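Long-range contact in Lmo1076 protein (Listeria monocytogenes serovar 1/2a, PDB 3FI7), which is a peptidoglycan hydrolase of the GH73 N-acetylglucosaminidase family, an autoinhibited, virulence-associated autolysin represented here by its catalytic domain: residues 76-81 with 118-123. Residues are numbered along the deposited sequence; the frame is centred on the assembly and turned at random.
Sequences YNLFGI and ESLEDN
Ser119 and Phe79 carry the tightly packed part of this contact, where a type I beta turn, Asn77 to Gly80, lies against one flank of a helix. With OG anti to its own backbone N (chi1 174°), Ser119 reaches the turn and accepts a hydrogen bond from Leu78 N at 3.0 Å. Water 1 bridges the two segments: it lies 2.7 Å from Ser119 OG, donates to Asn77 OD1 and accepts from Phe79 N; the water oxygen also lies in plane at the edge of the Phe79 ring. Over one face of that ring sits Asn123, its CB making a CH-pi contact 3.7 Å from the ring centroid and offset toward the rim; the Asn123 amide stacks on the ring, the two planes 7° apart. Leu120 CD2 touches both Phe79 CZ and Leu78 CD1 at 4.1 Å. The turn is braced by Asn77, whose OD1 accepts from Ile81 N and whose ND2 donates to Ile81 O. Packing is looser at the partly exposed edge, where Ile81 CG2 comes no nearer than 4.5 Å to Asp122 OD1, which is hydrogen-bonded to Tyr113 OH. This internal packing of the lysozyme-clan catalytic domain joins the loop between helix 52-63 and strand 89-98 to helix 116-129; helix 29-47 packs on Leu78 and Leu120, helix 52-63 meets Phe79 and, through Gln58, bonds Asn123 ND2, and Asn77 ND2 also donates to Ala111 O, ending strand 104-111.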
loop_
_atom_site.group_PDB
_atom_site.type_symbol
_atom_site.label_atom_id
_atom_site.label_comp_id
_atom_site.label_asym_id
_atom_site.label_seq_id
_atom_site.Cartn_x
_atom_site.Cartn_y
_atom_site.Cartn_z
ATOM N N TYR A 76 -0.488 -13.408 1.477
ATOM C CA TYR A 76 0.334 -12.201 1.468
ATOM C C TYR A 76 0.051 -11.283 0.285
ATOM O O TYR A 76 0.876 -10.444 -0.054
ATOM C CB TYR A 76 1.820 -12.577 1.481
ATOM C CG TYR A 76 2.236 -13.380 2.696
ATOM C CD1 TYR A 76 2.530 -14.736 2.595
ATOM C CD2 TYR A 76 2.331 -12.780 3.947
ATOM C CE1 TYR A 76 2.912 -15.471 3.715
ATOM C CE2 TYR A 76 2.709 -13.502 5.066
ATOM C CZ TYR A 76 3.002 -14.844 4.945
ATOM O OH TYR A 76 3.379 -15.552 6.065
ATOM N N ASN A 77 -1.115 -11.440 -0.331
ATOM C CA ASN A 77 -1.468 -10.709 -1.547
ATOM C C ASN A 77 -2.193 -9.413 -1.186
ATOM O O ASN A 77 -3.433 -9.368 -1.128
ATOM C CB ASN A 77 -2.332 -11.615 -2.446
ATOM C CG ASN A 77 -2.576 -11.037 -3.836
ATOM O OD1 ASN A 77 -2.486 -9.829 -4.057
ATOM N ND2 ASN A 77 -2.910 -11.915 -4.783
ATOM N N LEU A 78 -1.414 -8.360 -0.937
ATOM C CA LEU A 78 -1.957 -7.108 -0.407
ATOM C C LEU A 78 -2.829 -6.373 -1.406
ATOM O O LEU A 78 -3.754 -5.657 -1.026
ATOM C CB LEU A 78 -0.833 -6.174 0.054
ATOM C CG LEU A 78 0.065 -6.698 1.180
ATOM C CD1 LEU A 78 1.293 -5.801 1.336
ATOM C CD2 LEU A 78 -0.712 -6.832 2.501
ATOM N N PHE A 79 -2.537 -6.538 -2.687
ATOM C CA PHE A 79 -3.226 -5.738 -3.687
ATOM C C PHE A 79 -4.306 -6.527 -4.431
ATOM O O PHE A 79 -4.916 -6.018 -5.362
ATOM C CB PHE A 79 -2.209 -5.101 -4.636
ATOM C CG PHE A 79 -1.190 -4.246 -3.937
ATOM C CD1 PHE A 79 -1.412 -2.889 -3.750
ATOM C CD2 PHE A 79 -0.016 -4.800 -3.451
ATOM C CE1 PHE A 79 -0.469 -2.093 -3.100
ATOM C CE2 PHE A 79 0.926 -4.012 -2.807
ATOM C CZ PHE A 79 0.696 -2.653 -2.630
ATOM N N GLY A 80 -4.556 -7.760 -3.999
ATOM C CA GLY A 80 -5.581 -8.585 -4.624
ATOM C C GLY A 80 -5.313 -8.867 -6.094
ATOM O O GLY A 80 -6.226 -8.870 -6.915
ATOM N N ILE A 81 -4.049 -9.105 -6.425
ATOM C CA ILE A 81 -3.645 -9.365 -7.799
ATOM C C ILE A 81 -4.083 -10.751 -8.268
ATOM O O ILE A 81 -3.835 -11.749 -7.594
ATOM C CB ILE A 81 -2.116 -9.254 -7.944
ATOM C CG1 ILE A 81 -1.657 -7.833 -7.619
ATOM C CG2 ILE A 81 -1.675 -9.672 -9.343
ATOM C CD1 ILE A 81 -2.484 -6.759 -8.294
ATOM N N GLU A 118 7.232 -9.591 -1.785
ATOM C CA GLU A 118 7.038 -9.883 -3.203
ATOM C C GLU A 118 5.746 -9.243 -3.717
ATOM O O GLU A 118 5.646 -8.864 -4.888
ATOM C CB GLU A 118 7.043 -11.395 -3.451
ATOM C CG GLU A 118 8.411 -12.057 -3.258
ATOM C CD GLU A 118 8.781 -12.303 -1.794
ATOM O OE1 GLU A 118 9.970 -12.562 -1.520
ATOM O OE2 GLU A 118 7.898 -12.253 -0.913
ATOM N N SER A 119 4.766 -9.116 -2.826
ATOM C CA SER A 119 3.509 -8.439 -3.138
ATOM C C SER A 119 3.751 -6.936 -3.397
ATOM O O SER A 119 3.276 -6.379 -4.396
ATOM C CB SER A 119 2.506 -8.660 -1.997
ATOM O OG SER A 119 1.315 -7.918 -2.180
ATOM N N LEU A 120 4.504 -6.289 -2.509
ATOM C CA LEU A 120 4.885 -4.890 -2.712
ATOM C C LEU A 120 5.684 -4.718 -4.006
ATOM O O LEU A 120 5.481 -3.760 -4.750
ATOM C CB LEU A 120 5.688 -4.354 -1.524
ATOM C CG LEU A 120 4.917 -4.276 -0.203
ATOM C CD1 LEU A 120 5.872 -4.257 0.993
ATOM C CD2 LEU A 120 3.968 -3.069 -0.185
ATOM N N GLU A 121 6.588 -5.651 -4.279
ATOM C CA GLU A 121 7.406 -5.548 -5.481
ATOM C C GLU A 121 6.555 -5.632 -6.757
ATOM O O GLU A 121 6.823 -4.925 -7.733
ATOM C CB GLU A 121 8.525 -6.593 -5.491
ATOM C CG GLU A 121 9.418 -6.500 -6.728
ATOM C CD GLU A 121 10.855 -6.934 -6.469
ATOM O OE1 GLU A 121 11.086 -7.694 -5.501
ATOM O OE2 GLU A 121 11.754 -6.514 -7.238
ATOM N N ASP A 122 5.533 -6.487 -6.744
ATOM C CA ASP A 122 4.598 -6.559 -7.864
ATOM C C ASP A 122 3.914 -5.224 -8.119
ATOM O O ASP A 122 3.759 -4.823 -9.269
ATOM C CB ASP A 122 3.550 -7.662 -7.667
ATOM C CG ASP A 122 3.770 -8.857 -8.595
ATOM O OD1 ASP A 122 2.779 -9.567 -8.888
ATOM O OD2 ASP A 122 4.925 -9.084 -9.037
ATOM N N ASN A 123 3.510 -4.540 -7.047
ATOM C CA ASN A 123 2.894 -3.221 -7.171
ATOM C C ASN A 123 3.880 -2.237 -7.789
ATOM O O ASN A 123 3.515 -1.448 -8.661
ATOM C CB ASN A 123 2.377 -2.721 -5.809
ATOM C CG ASN A 123 2.041 -1.227 -5.805
ATOM O OD1 ASN A 123 2.848 -0.398 -5.378
ATOM N ND2 ASN A 123 0.846 -0.884 -6.260
HETATM O O HOH W 1 -0.269 -8.088 -4.333
#